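Local coordinates for beta-glucosidase (Chaetomella raphigera, PDB 6JXG), which probably hydrolyses terminal, non-reducing beta-D-glucosyl residues with release of beta-D-glucose, as a glycoside hydrolase family 3 enzyme of cellulose degradation, at residues 155-160 and 213-218; 161-166 and 440-445; 199-204 and 230-235; 206-211 and 235-240. All blocks are in the same frame, centred on the assembly; numbering follows the deposited sequence.

Contact 1: residues 155-160 and 213-218; sequences KHFIGN and NFLTTI
Two phenylalanines in an edge-to-face pair form the heart of this buried contact. Phe-157 sets CE2 over the middle of the Phe-214 ring face, 3.5 Å from Phe-214 CZ. The ring centroids are 4.7 Å apart and the planes meet at 51°, so the T is a strongly tilted one. First torsions explain the tip-to-tip approach: Phe-157 CG is anti to the backbone N (chi1 -176°), whereas Phe-214 CG occupies the crowded position between N and the carbonyl carbon (chi1 82°).

Three aliphatic side chains add to the pair. Ile-158 CG2 crosses obliquely to within 3.4 Å of Phe-214 CE1, Leu-215 slides past Phe-157 with its CD2 at 3.8 Å from Phe-157 CD2, and Ile-218 CG2 is more loosely placed, 4.3 Å from Phe-157 CZ.

No hydrogen bond joins the segments. The backbone of Phe-157 pairs with Met-198 and Ser-200, whereas the helix bonds within its own turn. Asn-213 O accepts from both Thr-216 N and Thr-217 N at the start of the helix. The peptide bond between Phe-157 and Ile-158 is cis, and both of these consecutive side chains start out toward the helix.

In the TIM-barrel-type domain, the contact packs the end of strand 151-157 against helix 214-222. Phe-157 also touches Ile-197 of strand 196-199 and meets Phe-186 edge-to-face, while Ile-158 and Ile-218 both lie on Phe-178 of helix 175-182.

Contact 2: residues 161-166 and 440-445; sequences EQETNR and SGEGYI
A salt-bridge network of Glu-163, Arg-166 and Glu-442 joins two loops across the interface between the N-terminal and C-terminal family 3 domains. Residues 163-166 form a type II beta turn, which puts both Glu-163 and Arg-166 on the side of the 440-445 loop. Arg-166 reaches over with its chain extended from CG to NE and grips one oxygen end-on: NH1 lies 3.0 Å and NH2 3.3 Å from Glu-442 OE1. That oxygen sits at the edge of the guanidinium, near its plane, although the guanidinium and carboxylate planes are 73° apart. Glu-442 OE2 has a different partner, the hydroxyl of Ser-385.

Glu-163 bends at chi2 (-57°) and brings OE1 to 2.6 Å from Gly-443 N, a short, nearly straight bond (164°) that uses the anti lone pair. The same OE1 is 3.3 Å from Arg-166 NH1 but well out of the guanidinium plane, so this pairing is purely electrostatic. Arg-166 thus lies between two carboxylates and probably offsets their mutual repulsion. The backbones also come close, Glu-163 CA lying 4.9 Å from Gly-443 CA. One water donates to both Glu-163 O (2.7 Å) and Gly-443 O (2.9 Å).

Contact 3: residues 199-204 and 230-235; sequences CSYNKF and VSDWAA. With NAG (2-acetamido-2-deoxy-beta-D-glucopyranose), chain D.
Tyr-201 CG is anti to its carbonyl carbon (chi1 -76°) and Asp-232 CG roughly anti to its backbone N (chi1 -154°); these torsions bring carboxylate and phenol together at the C-terminal ends of neighbouring strands of the TIM-barrel-type domain. Their planes are 28° apart and stacked, and Asp-232 CB makes a CH-pi contact 4.1 Å from the centroid of the Tyr-201 ring. Residues 231-233 match the Ser-Asp-Trp sequence that holds the nucleophile in family 3 glycosidases, consistent with a place at the active site.

The carboxylate is oriented on both oxygens. Asp-232 OD1 accepts from Trp-233 N at 2.7 Å through its anti lone pair, while OD2 takes a water, 2.8 Å away, that also accepts from Tyr-201 N. At the ring edge, Tyr-201 OH donates in plane to a lone pair of Trp-233 O, a very short 2.5 Å. Ala-235 CB packs against the ring, 3.6 Å from Tyr-201 CD1. A type II turn from Asp-232 to Ala-235 shapes this side.

Parallel pairing of Cys-199 with Ser-231 ties the strands: Cys-199 N to Val-230 O, 2.9 Å, and Asp-232 N to Cys-199 O, 3.0 Å. Farther along, the Phe-204 ring edge meets the N-linked glycan, CE1 lying 3.8 Å from NAG C7.

Contact 4: residues 206-211 and 235-240; sequences ETYACE and AQHTTI
The rings of Tyr-208 and His-237 lie face on face in an offset stack, with planes only 7° apart and centroids at 3.6 Å. His-237 NE2 sits over the Tyr-208 ring, closest to Tyr-208 CG at 3.3 Å, and Tyr-208 CD1 in turn covers the imidazole centre. The two side chains cross at about a right angle, yet their rings stay almost parallel. At the rim of the phenol, Tyr-208 OH is hydrogen-bonded to Asp-167 O, which helps to fix the ring that carries the stack.

Next to it stands a second flat group, the Glu-211 carboxylate, turned 84° against the imidazole. A bend at chi2 (-80°) folds the acid back onto residues 237-238. Its OE2 is met from above the carboxylate plane by two backbone donors, His-237 N at 2.7 Å and Thr-238 N at 2.8 Å. OE1 receives the Thr-238 hydroxyl on its syn lone pair, with OG1 just 2.5 Å from Glu-211 OE1. Thr-238 is the N-cap of helix 239-245, and OG1 also makes a weak bond to Gly-241 N.

Deeper in, Cys-210 SG packs 3.9 Å from Ala-235 CB. A water accepts from Cys-210 N (3.0 Å) and donates to Ala-235 O (2.9 Å), bridging the backbones.

Three donors on one carboxylate, beside the N-terminus of a helix, would favour an ionised Glu-211. Its negative charge would in turn suit the helix dipole and polarise the hydroxyl of Thr-238.

In the fold
Contacts 1, 3 and 4 form one continuous cluster in the N-terminal domain. Contacts 3 and 4, whose centres are 7 Å apart, share Ala-235 and a water and are joined by the disulfide Cys-199 SG to Cys-210 SG (2.1 Å). Contact 1, centred 9 Å from contact 3, adjoins it through Phe-157 O and Ser-200 N, 2.9 Å apart. Contact 2 brings in the C-terminal domain: its Arg-166 NH1 lies 3.5 Å from Tyr-201 CE2, linking the interdomain salt bridges to the ring beside Asp-232. His-156, next to Phe-157 in the chain, touches Asp-232, so strand 151-157 reaches both contact 1 and the probable active site. The glycan neighbouring Phe-204 lies apart from that site, near Phe-214.

Contact 1: residues 155-160 and 213-218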
# COMPACT_ATOMS: atom_id res chain seq x y z
N LYS A 155 -2.06 3.71 -8.72
CA LYS A 155 -3.54 3.60 -8.86
C LYS A 155 -4.15 3.79 -7.46
O LYS A 155 -3.44 3.54 -6.44
CB LYS A 155 -3.91 2.26 -9.51
CG LYS A 155 -3.72 1.00 -8.69
CD LYS A 155 -3.84 -0.28 -9.54
CE LYS A 155 -4.00 -1.44 -8.60
NZ LYS A 155 -4.14 -2.74 -9.27
N HIS A 156 -5.41 4.15 -7.32
CA HIS A 156 -6.42 4.48 -8.30
C HIS A 156 -6.75 5.95 -8.04
O HIS A 156 -7.07 6.35 -6.89
CB HIS A 156 -7.69 3.65 -8.05
CG HIS A 156 -7.44 2.19 -7.88
ND1 HIS A 156 -7.02 1.64 -6.68
CD2 HIS A 156 -7.50 1.17 -8.76
CE1 HIS A 156 -6.88 0.33 -6.83
NE2 HIS A 156 -7.19 0.02 -8.07
N PHE A 157 -6.51 6.78 -9.04
CA PHE A 157 -6.67 8.20 -8.94
C PHE A 157 -8.16 8.60 -9.21
O PHE A 157 -8.60 8.52 -10.35
CB PHE A 157 -5.78 8.91 -9.99
CG PHE A 157 -5.80 10.43 -9.87
CD1 PHE A 157 -5.00 11.05 -8.96
CD2 PHE A 157 -6.70 11.23 -10.66
CE1 PHE A 157 -4.99 12.47 -8.82
CE2 PHE A 157 -6.71 12.62 -10.53
CZ PHE A 157 -5.86 13.23 -9.58
N ILE A 158 -8.95 9.03 -8.22
CA ILE A 158 -8.59 9.28 -6.86
C ILE A 158 -9.94 9.29 -6.07
O ILE A 158 -11.02 9.45 -6.66
CB ILE A 158 -7.84 10.67 -6.73
CG1 ILE A 158 -7.15 10.79 -5.37
CG2 ILE A 158 -8.80 11.82 -7.05
CD1 ILE A 158 -6.06 11.85 -5.26
N GLY A 159 -9.88 9.23 -4.74
CA GLY A 159 -11.08 9.21 -3.90
C GLY A 159 -11.87 7.93 -3.90
O GLY A 159 -13.04 7.94 -3.50
N ASN A 160 -11.26 6.80 -4.30
CA ASN A 160 -11.94 5.48 -4.23
C ASN A 160 -11.63 4.86 -2.88
O ASN A 160 -10.86 3.93 -2.74
CB ASN A 160 -11.46 4.65 -5.40
CG ASN A 160 -12.01 3.25 -5.43
OD1 ASN A 160 -13.12 2.96 -4.89
ND2 ASN A 160 -11.28 2.39 -6.09
N ASN A 213 -11.83 16.32 -16.09
CA ASN A 213 -10.73 17.10 -16.58
C ASN A 213 -9.59 17.25 -15.58
O ASN A 213 -8.56 17.74 -15.96
CB ASN A 213 -11.17 18.52 -17.00
CG ASN A 213 -12.00 18.53 -18.28
OD1 ASN A 213 -12.23 17.53 -18.95
ND2 ASN A 213 -12.50 19.68 -18.60
N PHE A 214 -9.77 16.89 -14.31
CA PHE A 214 -8.64 16.87 -13.37
C PHE A 214 -7.45 16.00 -13.71
O PHE A 214 -6.35 16.18 -13.19
CB PHE A 214 -9.10 16.74 -11.94
CG PHE A 214 -9.43 15.36 -11.43
CD1 PHE A 214 -9.54 15.20 -10.05
CD2 PHE A 214 -9.70 14.28 -12.24
CE1 PHE A 214 -9.94 13.97 -9.49
CE2 PHE A 214 -10.09 13.05 -11.69
CZ PHE A 214 -10.19 12.88 -10.31
N LEU A 215 -7.67 15.06 -14.61
CA LEU A 215 -6.54 14.31 -15.17
C LEU A 215 -5.60 15.25 -15.87
O LEU A 215 -4.34 15.09 -15.77
CB LEU A 215 -7.03 13.25 -16.12
CG LEU A 215 -8.00 12.19 -15.65
CD1 LEU A 215 -8.30 11.13 -16.76
CD2 LEU A 215 -7.49 11.51 -14.39
N THR A 216 -6.15 16.26 -16.55
CA THR A 216 -5.32 17.22 -17.22
C THR A 216 -4.85 18.34 -16.28
O THR A 216 -3.68 18.71 -16.30
CB THR A 216 -6.10 17.79 -18.39
OG1 THR A 216 -6.24 16.74 -19.34
CG2 THR A 216 -5.44 19.02 -19.07
N THR A 217 -5.78 18.91 -15.48
CA THR A 217 -5.44 20.12 -14.68
C THR A 217 -4.60 19.80 -13.44
O THR A 217 -3.69 20.55 -13.08
CB THR A 217 -6.70 20.89 -14.28
OG1 THR A 217 -7.55 20.06 -13.48
CG2 THR A 217 -7.45 21.32 -15.53
N ILE A 218 -4.85 18.65 -12.79
CA ILE A 218 -4.07 18.29 -11.61
C ILE A 218 -2.86 17.42 -11.96
O ILE A 218 -1.72 17.81 -11.74
CB ILE A 218 -4.91 17.58 -10.56
CG1 ILE A 218 -6.16 18.42 -10.17
CG2 ILE A 218 -4.05 17.18 -9.38
CD1 ILE A 218 -5.84 19.84 -9.73

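Contact 2: residues 161-166 and 440-445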
# COMPACT_ATOMS: atom_id res chain seq x y z
N GLU A 161 -12.22 5.46 -1.85
CA GLU A 161 -11.92 5.13 -0.46
C GLU A 161 -12.87 4.05 0.10
O GLU A 161 -12.78 3.73 1.26
CB GLU A 161 -11.87 6.40 0.39
CG GLU A 161 -10.72 7.34 -0.02
CD GLU A 161 -9.35 6.79 0.42
OE1 GLU A 161 -9.34 6.02 1.44
OE2 GLU A 161 -8.30 7.14 -0.26
N GLN A 162 -13.83 3.59 -0.71
CA GLN A 162 -14.67 2.42 -0.35
C GLN A 162 -15.08 1.64 -1.57
O GLN A 162 -15.21 2.20 -2.66
CB GLN A 162 -15.91 2.83 0.46
CG GLN A 162 -16.87 3.75 -0.34
CD GLN A 162 -18.08 4.14 0.50
OE1 GLN A 162 -17.92 4.71 1.60
NE2 GLN A 162 -19.25 3.75 0.06
N GLU A 163 -15.34 0.35 -1.37
CA GLU A 163 -15.76 -0.54 -2.45
C GLU A 163 -17.28 -0.48 -2.70
O GLU A 163 -17.76 -0.62 -3.83
CB GLU A 163 -15.38 -1.98 -2.14
CG GLU A 163 -13.87 -2.15 -2.18
CD GLU A 163 -13.34 -1.73 -3.52
OE1 GLU A 163 -13.49 -2.50 -4.51
OE2 GLU A 163 -12.82 -0.58 -3.62
N THR A 164 -18.02 -0.22 -1.63
CA THR A 164 -19.46 -0.05 -1.71
C THR A 164 -19.85 1.09 -2.67
O THR A 164 -19.45 2.29 -2.53
CB THR A 164 -20.06 0.18 -0.31
OG1 THR A 164 -19.76 -0.94 0.55
CG2 THR A 164 -21.63 0.33 -0.41
N ASN A 165 -20.59 0.71 -3.71
CA ASN A 165 -21.03 1.63 -4.78
C ASN A 165 -19.89 2.36 -5.45
O ASN A 165 -20.05 3.46 -5.89
CB ASN A 165 -22.02 2.72 -4.25
CG ASN A 165 -23.24 2.12 -3.56
OD1 ASN A 165 -23.73 1.11 -3.95
ND2 ASN A 165 -23.68 2.74 -2.50
N ARG A 166 -18.73 1.75 -5.52
CA ARG A 166 -17.60 2.42 -6.04
C ARG A 166 -17.76 2.90 -7.46
O ARG A 166 -17.05 3.81 -7.82
CB ARG A 166 -16.35 1.53 -5.99
CG ARG A 166 -16.43 0.30 -6.92
CD ARG A 166 -15.21 -0.60 -6.77
NE ARG A 166 -15.36 -1.74 -7.64
CZ ARG A 166 -14.34 -2.46 -8.12
NH1 ARG A 166 -13.13 -2.12 -7.80
NH2 ARG A 166 -14.56 -3.49 -8.92
N SER A 440 -10.86 -8.88 3.81
CA SER A 440 -11.66 -8.00 2.97
C SER A 440 -11.01 -8.02 1.59
O SER A 440 -9.95 -8.59 1.38
CB SER A 440 -11.73 -6.56 3.57
OG SER A 440 -10.51 -5.82 3.48
N GLY A 441 -11.64 -7.31 0.68
CA GLY A 441 -11.19 -7.28 -0.69
C GLY A 441 -11.95 -6.34 -1.59
O GLY A 441 -12.75 -5.50 -1.14
N GLU A 442 -11.64 -6.46 -2.87
CA GLU A 442 -12.24 -5.68 -3.88
C GLU A 442 -13.74 -5.97 -4.03
O GLU A 442 -14.22 -7.09 -3.84
CB GLU A 442 -11.48 -5.92 -5.22
CG GLU A 442 -11.91 -4.98 -6.31
CD GLU A 442 -11.05 -5.09 -7.58
OE1 GLU A 442 -11.43 -4.43 -8.58
OE2 GLU A 442 -9.96 -5.65 -7.50
N GLY A 443 -14.47 -4.94 -4.32
CA GLY A 443 -15.94 -5.04 -4.33
C GLY A 443 -16.60 -5.71 -5.54
O GLY A 443 -17.67 -5.28 -5.92
N TYR A 444 -16.03 -6.79 -6.07
CA TYR A 444 -16.75 -7.65 -7.01
C TYR A 444 -16.95 -9.02 -6.46
O TYR A 444 -17.51 -9.84 -7.13
CB TYR A 444 -16.14 -7.69 -8.41
CG TYR A 444 -14.80 -8.35 -8.50
CD1 TYR A 444 -14.70 -9.67 -8.81
CD2 TYR A 444 -13.61 -7.60 -8.36
CE1 TYR A 444 -13.45 -10.33 -8.88
CE2 TYR A 444 -12.38 -8.23 -8.40
CZ TYR A 444 -12.32 -9.61 -8.65
OH TYR A 444 -11.08 -10.20 -8.71
N ILE A 445 -16.51 -9.27 -5.23
CA ILE A 445 -16.59 -10.56 -4.60
C ILE A 445 -17.22 -10.35 -3.21
O ILE A 445 -16.84 -9.43 -2.47
CB ILE A 445 -15.17 -11.10 -4.38
CG1 ILE A 445 -14.46 -11.38 -5.73
CG2 ILE A 445 -15.21 -12.43 -3.65
CD1 ILE A 445 -13.02 -11.83 -5.61
O HOH W 1 -18.93 -2.81 -4.98

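Contact 3: residues 199-204 and 230-235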
# COMPACT_ATOMS: atom_id res chain seq x y z
N CYS A 199 -6.82 5.90 -13.53
CA CYS A 199 -7.94 6.62 -12.96
C CYS A 199 -9.03 5.69 -12.43
O CYS A 199 -9.14 4.55 -12.90
CB CYS A 199 -8.50 7.63 -13.95
SG CYS A 199 -8.87 7.06 -15.61
N SER A 200 -9.82 6.18 -11.46
CA SER A 200 -10.67 5.32 -10.64
C SER A 200 -12.06 5.10 -11.13
O SER A 200 -12.54 5.80 -11.97
CB SER A 200 -10.69 5.82 -9.20
OG SER A 200 -11.26 7.11 -9.17
N TYR A 201 -12.79 4.14 -10.52
CA TYR A 201 -14.19 3.91 -10.90
C TYR A 201 -15.21 4.98 -10.40
O TYR A 201 -16.29 5.10 -10.98
CB TYR A 201 -14.68 2.60 -10.32
CG TYR A 201 -14.19 1.38 -11.02
CD1 TYR A 201 -14.56 1.17 -12.35
CD2 TYR A 201 -13.41 0.43 -10.37
CE1 TYR A 201 -14.17 0.01 -13.02
CE2 TYR A 201 -13.01 -0.73 -11.03
CZ TYR A 201 -13.38 -0.95 -12.34
OH TYR A 201 -13.01 -2.07 -13.05
N ASN A 202 -14.87 5.73 -9.34
CA ASN A 202 -15.86 6.53 -8.68
C ASN A 202 -15.97 7.87 -9.38
O ASN A 202 -15.09 8.24 -10.16
CB ASN A 202 -15.49 6.74 -7.20
CG ASN A 202 -14.04 7.29 -7.07
OD1 ASN A 202 -13.07 6.56 -7.26
ND2 ASN A 202 -13.92 8.58 -6.85
N LYS A 203 -17.05 8.61 -9.10
CA LYS A 203 -17.10 10.00 -9.51
C LYS A 203 -16.25 10.79 -8.53
O LYS A 203 -16.17 10.45 -7.34
CB LYS A 203 -18.54 10.57 -9.57
CG LYS A 203 -19.45 9.73 -10.39
CD LYS A 203 -20.87 10.20 -10.41
CE LYS A 203 -21.65 9.34 -11.40
NZ LYS A 203 -23.05 9.71 -11.22
N PHE A 204 -15.63 11.83 -9.03
CA PHE A 204 -15.02 12.87 -8.21
C PHE A 204 -15.74 14.22 -8.51
O PHE A 204 -15.77 14.66 -9.63
CB PHE A 204 -13.51 13.02 -8.52
CG PHE A 204 -12.84 14.00 -7.63
CD1 PHE A 204 -12.82 15.34 -7.95
CD2 PHE A 204 -12.29 13.59 -6.44
CE1 PHE A 204 -12.24 16.25 -7.10
CE2 PHE A 204 -11.74 14.51 -5.56
CZ PHE A 204 -11.73 15.83 -5.90
N VAL A 230 -4.18 5.54 -17.56
CA VAL A 230 -4.90 4.39 -18.02
C VAL A 230 -6.19 4.24 -17.22
O VAL A 230 -6.24 4.57 -16.03
CB VAL A 230 -4.01 3.18 -18.00
CG1 VAL A 230 -3.46 2.85 -16.60
CG2 VAL A 230 -4.76 2.00 -18.58
N SER A 231 -7.25 3.74 -17.85
CA SER A 231 -8.48 3.56 -17.09
C SER A 231 -8.45 2.39 -16.21
O SER A 231 -7.88 1.34 -16.54
CB SER A 231 -9.70 3.50 -18.00
OG SER A 231 -9.67 2.32 -18.78
N ASP A 232 -9.18 2.48 -15.09
CA ASP A 232 -9.53 1.25 -14.44
C ASP A 232 -10.43 0.49 -15.42
O ASP A 232 -10.89 1.06 -16.43
CB ASP A 232 -10.14 1.51 -13.04
CG ASP A 232 -9.95 0.35 -12.07
OD1 ASP A 232 -9.79 -0.80 -12.53
OD2 ASP A 232 -10.03 0.58 -10.83
N TRP A 233 -10.66 -0.80 -15.13
CA TRP A 233 -11.17 -1.69 -16.12
C TRP A 233 -12.65 -1.41 -16.34
O TRP A 233 -13.50 -1.64 -15.49
CB TRP A 233 -10.86 -3.13 -15.83
CG TRP A 233 -9.64 -3.69 -16.52
CD1 TRP A 233 -9.56 -4.91 -17.09
CD2 TRP A 233 -8.31 -3.11 -16.64
NE1 TRP A 233 -8.32 -5.13 -17.60
CE2 TRP A 233 -7.52 -4.05 -17.34
CE3 TRP A 233 -7.71 -1.92 -16.21
CZ2 TRP A 233 -6.17 -3.83 -17.64
CZ3 TRP A 233 -6.38 -1.69 -16.51
CH2 TRP A 233 -5.61 -2.65 -17.22
N ALA A 234 -12.91 -0.94 -17.56
CA ALA A 234 -14.23 -0.46 -18.01
C ALA A 234 -14.69 0.76 -17.20
O ALA A 234 -15.90 0.92 -16.94
CB ALA A 234 -15.27 -1.58 -17.98
N ALA A 235 -13.75 1.61 -16.79
CA ALA A 235 -14.08 2.84 -16.03
C ALA A 235 -14.27 4.01 -17.01
O ALA A 235 -14.62 5.12 -16.62
CB ALA A 235 -13.02 3.17 -14.96
C1 NAG D . -14.20 19.77 -5.81
C2 NAG D . -13.11 20.65 -6.42
C3 NAG D . -12.72 21.63 -5.34
C4 NAG D . -13.96 22.41 -4.99
C5 NAG D . -14.72 21.38 -4.18
C6 NAG D . -15.80 22.05 -3.37
C7 NAG D . -11.59 19.79 -8.24
C8 NAG D . -12.54 19.97 -9.35
N2 NAG D . -11.88 20.05 -6.94
O3 NAG D . -11.75 22.50 -5.85
O4 NAG D . -13.60 23.59 -4.37
O5 NAG D . -15.24 20.58 -5.26
O6 NAG D . -16.65 22.54 -4.39
O7 NAG D . -10.50 19.28 -8.58
O HOH W 2 -14.21 6.67 -14.18
O HOH W 3 -10.99 2.50 -8.99

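Contact 4: residues 206-211 and 235-240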
# COMPACT_ATOMS: atom_id res chain seq x y z
N GLU A 206 -18.66 14.83 -8.68
CA GLU A 206 -19.81 14.42 -9.51
C GLU A 206 -19.55 14.03 -10.95
O GLU A 206 -20.51 13.74 -11.69
CB GLU A 206 -20.99 15.42 -9.38
CG GLU A 206 -21.43 15.66 -7.93
CD GLU A 206 -22.05 14.46 -7.22
OE1 GLU A 206 -21.98 14.47 -5.96
OE2 GLU A 206 -22.61 13.52 -7.88
N THR A 207 -18.29 13.93 -11.34
CA THR A 207 -17.92 13.43 -12.66
C THR A 207 -16.95 12.24 -12.54
O THR A 207 -15.90 12.32 -11.83
CB THR A 207 -17.25 14.56 -13.49
OG1 THR A 207 -18.19 15.61 -13.70
CG2 THR A 207 -16.75 14.04 -14.83
N TYR A 208 -17.26 11.14 -13.21
CA TYR A 208 -16.39 9.93 -13.21
C TYR A 208 -14.93 10.34 -13.41
O TYR A 208 -14.61 11.16 -14.30
CB TYR A 208 -16.81 8.97 -14.34
CG TYR A 208 -18.01 8.15 -13.97
CD1 TYR A 208 -19.23 8.29 -14.63
CD2 TYR A 208 -17.93 7.30 -12.87
CE1 TYR A 208 -20.33 7.51 -14.22
CE2 TYR A 208 -19.01 6.55 -12.45
CZ TYR A 208 -20.21 6.68 -13.11
OH TYR A 208 -21.25 5.86 -12.68
N ALA A 209 -14.05 9.76 -12.59
CA ALA A 209 -12.63 10.09 -12.61
C ALA A 209 -12.00 10.00 -14.00
O ALA A 209 -11.24 10.88 -14.41
CB ALA A 209 -11.90 9.22 -11.60
N CYS A 210 -12.36 8.97 -14.77
CA CYS A 210 -11.79 8.79 -16.13
C CYS A 210 -12.42 9.72 -17.20
O CYS A 210 -11.98 9.75 -18.38
CB CYS A 210 -11.86 7.31 -16.52
SG CYS A 210 -10.76 6.28 -15.42
N GLU A 211 -13.38 10.53 -16.76
CA GLU A 211 -14.08 11.54 -17.59
C GLU A 211 -13.90 12.92 -17.08
O GLU A 211 -14.50 13.86 -17.54
CB GLU A 211 -15.53 11.24 -17.53
CG GLU A 211 -15.95 9.85 -17.97
CD GLU A 211 -16.04 9.65 -19.50
OE1 GLU A 211 -16.47 10.58 -20.27
OE2 GLU A 211 -15.67 8.55 -19.97
N ALA A 235 -13.75 1.61 -16.79
CA ALA A 235 -14.08 2.84 -16.03
C ALA A 235 -14.27 4.01 -17.01
O ALA A 235 -14.62 5.12 -16.62
CB ALA A 235 -13.02 3.17 -14.96
N GLN A 236 -14.07 3.75 -18.33
CA GLN A 236 -14.31 4.79 -19.35
C GLN A 236 -15.84 4.77 -19.63
O GLN A 236 -16.42 3.69 -19.71
CB GLN A 236 -13.58 4.49 -20.66
CG GLN A 236 -13.88 5.40 -21.83
CD GLN A 236 -13.14 4.98 -23.10
OE1 GLN A 236 -12.50 5.80 -23.77
NE2 GLN A 236 -13.23 3.72 -23.43
N HIS A 237 -16.45 5.93 -19.79
CA HIS A 237 -17.90 6.05 -19.98
C HIS A 237 -18.28 6.61 -21.31
O HIS A 237 -19.35 6.28 -21.80
CB HIS A 237 -18.55 6.94 -18.89
CG HIS A 237 -18.46 6.31 -17.56
ND1 HIS A 237 -19.43 5.48 -17.08
CD2 HIS A 237 -17.40 6.19 -16.73
CE1 HIS A 237 -19.02 4.94 -15.94
NE2 HIS A 237 -17.78 5.34 -15.72
N THR A 238 -17.50 7.54 -21.85
CA THR A 238 -17.81 8.14 -23.15
C THR A 238 -16.60 8.21 -24.05
O THR A 238 -15.47 8.23 -23.58
CB THR A 238 -18.35 9.59 -22.97
OG1 THR A 238 -17.31 10.52 -22.65
CG2 THR A 238 -19.40 9.63 -21.87
N THR A 239 -16.83 8.30 -25.35
CA THR A 239 -15.74 8.51 -26.29
C THR A 239 -15.06 9.90 -26.07
O THR A 239 -13.83 10.04 -25.88
CB THR A 239 -16.28 8.43 -27.74
OG1 THR A 239 -16.80 7.15 -27.99
CG2 THR A 239 -15.16 8.75 -28.77
N ILE A 240 -15.87 10.94 -26.18
CA ILE A 240 -15.37 12.31 -26.25
C ILE A 240 -14.95 12.78 -24.84
O ILE A 240 -13.92 13.40 -24.70
CB ILE A 240 -16.49 13.29 -26.78
CG1 ILE A 240 -16.83 12.95 -28.22
CG2 ILE A 240 -16.07 14.74 -26.63
CD1 ILE A 240 -18.21 13.47 -28.65
O HOH W 2 -14.21 6.67 -14.18